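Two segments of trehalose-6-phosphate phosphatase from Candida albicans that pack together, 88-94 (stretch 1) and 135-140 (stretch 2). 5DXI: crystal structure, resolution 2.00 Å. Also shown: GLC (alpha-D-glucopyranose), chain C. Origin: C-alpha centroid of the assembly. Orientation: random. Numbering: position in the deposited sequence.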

# COMPACT_ATOMS: atom_id res chain seq x y z
N ALA A 88 -7.45 -1.81 4.96
CA ALA A 88 -7.50 -0.47 5.51
C ALA A 88 -6.52 -0.31 6.66
O ALA A 88 -6.13 -1.29 7.30
CB ALA A 88 -8.97 -0.14 5.98
N GLU A 89 -6.11 0.94 6.90
CA GLU A 89 -5.27 1.36 8.02
C GLU A 89 -3.94 0.61 8.12
O GLU A 89 -3.54 0.16 9.20
CB GLU A 89 -6.04 1.24 9.35
CG GLU A 89 -7.38 1.96 9.33
CD GLU A 89 -8.00 2.27 10.70
OE1 GLU A 89 -7.29 2.30 11.73
OE2 GLU A 89 -9.21 2.54 10.73
N HIS A 90 -3.26 0.48 6.98
CA HIS A 90 -1.92 -0.08 6.90
C HIS A 90 -1.90 -1.50 7.47
O HIS A 90 -1.02 -1.83 8.24
CB HIS A 90 -0.89 0.79 7.65
CG HIS A 90 -0.88 2.23 7.22
ND1 HIS A 90 -0.22 2.67 6.10
CD2 HIS A 90 -1.43 3.33 7.79
CE1 HIS A 90 -0.37 3.98 5.98
NE2 HIS A 90 -1.11 4.41 6.99
N GLY A 91 -2.88 -2.32 7.09
CA GLY A 91 -2.87 -3.73 7.48
C GLY A 91 -3.76 -4.12 8.65
O GLY A 91 -3.76 -5.29 9.06
N CYS A 92 -4.53 -3.18 9.19
CA CYS A 92 -5.38 -3.50 10.34
C CYS A 92 -6.66 -4.23 9.94
O CYS A 92 -7.20 -5.02 10.73
CB CYS A 92 -5.72 -2.24 11.12
SG CYS A 92 -4.26 -1.50 11.91
N PHE A 93 -7.14 -3.99 8.72
CA PHE A 93 -8.42 -4.56 8.28
C PHE A 93 -8.33 -5.16 6.89
O PHE A 93 -7.57 -4.66 6.07
CB PHE A 93 -9.54 -3.49 8.28
CG PHE A 93 -9.79 -2.87 9.62
CD1 PHE A 93 -9.06 -1.77 10.04
CD2 PHE A 93 -10.77 -3.38 10.46
CE1 PHE A 93 -9.29 -1.21 11.28
CE2 PHE A 93 -11.00 -2.82 11.70
CZ PHE A 93 -10.28 -1.73 12.11
N MET A 94 -9.09 -6.22 6.64
CA MET A 94 -9.18 -6.84 5.31
C MET A 94 -10.62 -7.12 4.95
O MET A 94 -11.41 -7.50 5.81
CB MET A 94 -8.42 -8.17 5.26
CG MET A 94 -6.94 -8.07 5.20
SD MET A 94 -6.20 -9.72 5.07
CE MET A 94 -6.45 -10.14 3.35
N ARG A 135 -8.00 10.66 13.30
CA ARG A 135 -8.19 9.49 14.16
C ARG A 135 -8.97 8.43 13.42
O ARG A 135 -10.16 8.56 13.20
CB ARG A 135 -8.92 9.88 15.45
CG ARG A 135 -8.12 10.80 16.34
CD ARG A 135 -8.97 11.47 17.42
NE ARG A 135 -8.16 12.48 18.10
CZ ARG A 135 -8.15 13.77 17.78
NH1 ARG A 135 -8.94 14.24 16.83
NH2 ARG A 135 -7.35 14.61 18.44
N LYS A 136 -8.29 7.37 13.00
CA LYS A 136 -9.01 6.29 12.35
C LYS A 136 -9.40 5.29 13.45
O LYS A 136 -9.28 5.61 14.62
CB LYS A 136 -8.14 5.67 11.26
CG LYS A 136 -7.64 6.69 10.23
CD LYS A 136 -6.60 6.05 9.33
CE LYS A 136 -5.61 7.05 8.81
NZ LYS A 136 -4.57 6.43 7.94
N LYS A 137 -9.83 4.09 13.08
CA LYS A 137 -10.27 3.14 14.10
C LYS A 137 -9.09 2.63 14.91
O LYS A 137 -9.14 2.57 16.14
CB LYS A 137 -11.03 1.97 13.47
CG LYS A 137 -12.39 2.33 12.89
CD LYS A 137 -13.42 1.29 13.30
CE LYS A 137 -14.50 1.10 12.25
NZ LYS A 137 -14.71 -0.37 11.99
N VAL A 138 -8.00 2.29 14.23
CA VAL A 138 -6.81 1.83 14.92
C VAL A 138 -5.67 2.84 14.78
O VAL A 138 -5.26 3.46 15.75
CB VAL A 138 -6.37 0.45 14.39
CG1 VAL A 138 -5.08 0.01 15.07
CG2 VAL A 138 -7.48 -0.57 14.62
N ALA A 139 -5.21 3.03 13.54
CA ALA A 139 -4.11 3.95 13.26
C ALA A 139 -4.49 5.40 13.55
O ALA A 139 -5.64 5.79 13.43
CB ALA A 139 -3.68 3.80 11.82
N LEU A 140 -3.49 6.20 13.92
CA LEU A 140 -3.66 7.65 14.05
C LEU A 140 -2.69 8.35 13.11
O LEU A 140 -1.57 7.89 12.91
CB LEU A 140 -3.42 8.13 15.48
CG LEU A 140 -4.54 7.85 16.48
CD1 LEU A 140 -4.35 6.51 17.15
CD2 LEU A 140 -4.65 8.97 17.51
C1 GLC C . -3.84 9.84 2.90
C2 GLC C . -4.72 9.74 4.14
C3 GLC C . -3.99 8.96 5.23
C4 GLC C . -3.59 7.60 4.69
C5 GLC C . -2.73 7.80 3.44
C6 GLC C . -2.43 6.45 2.81
O1 GLC C . -2.68 10.62 3.19
O2 GLC C . -5.03 11.06 4.59
O3 GLC C . -4.84 8.77 6.35
O4 GLC C . -2.84 6.86 5.67
O5 GLC C . -3.43 8.55 2.46
O6 GLC C . -3.65 5.88 2.32

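Ala88 makes no contact with stretch 2, but its backbone shapes the turn that does. Ala88 N donates to Phe93 O (3.1 Å), and Phe93 N donates back to Ala88 O (3.2 Å). This pair closes the loop that carries residues 89 to 92.

Glu89 is the centre of the contact and has the largest covered area, 90 Å². Its CA-to-CB bond points toward stretch 2, and chi1 m with chi2 t extends the carboxylate into the backbone of residues 137 to 139. Three amides point at it. Lys137 N donates to Glu89 OE2 at 2.9 Å. Val138 N and Ala139 N both donate to Glu89 OE1, at 2.6 and 2.9 Å. A carboxylate suits this place because it offers two acceptor oxygens to a cluster of NH groups in a segment without regular helix or strand. The carboxylate is buried, and these bonds help to offset the cost of burying its charge.

The CA-to-CB bond of His90 points sideways, but the end of its side chain comes nearer to stretch 2. His90 NE2 lies 4.1 Å from Lys136 NZ, and the glucose links the two residues. Lys136 NZ donates to GLC O3 (2.8 Å) and GLC O4 (2.9 Å), while His90 NE2 makes a weak hydrogen bond to GLC O4 (3.3 Å). The extended Lys136 side chain, t from chi2 to chi4, carries its amine to the sugar.

Gly91 touches nothing in stretch 2. With phi near 100°, a CB would jam against the carbonyl O of His90, so glycine fits the turn.

Cys92 and Phe93 add apolar packing. Cys92 SG lies 3.6 Å from Val138 CG1, and Phe93 CE1 lies 3.9 Å from Val138 CG2. Val138 thus packs against both residues; its CG1 is the methyl nearer Cys92 SG, and CG2 lies near both side chains. Phe93 CZ also approaches Lys137 CB at 4.0 Å.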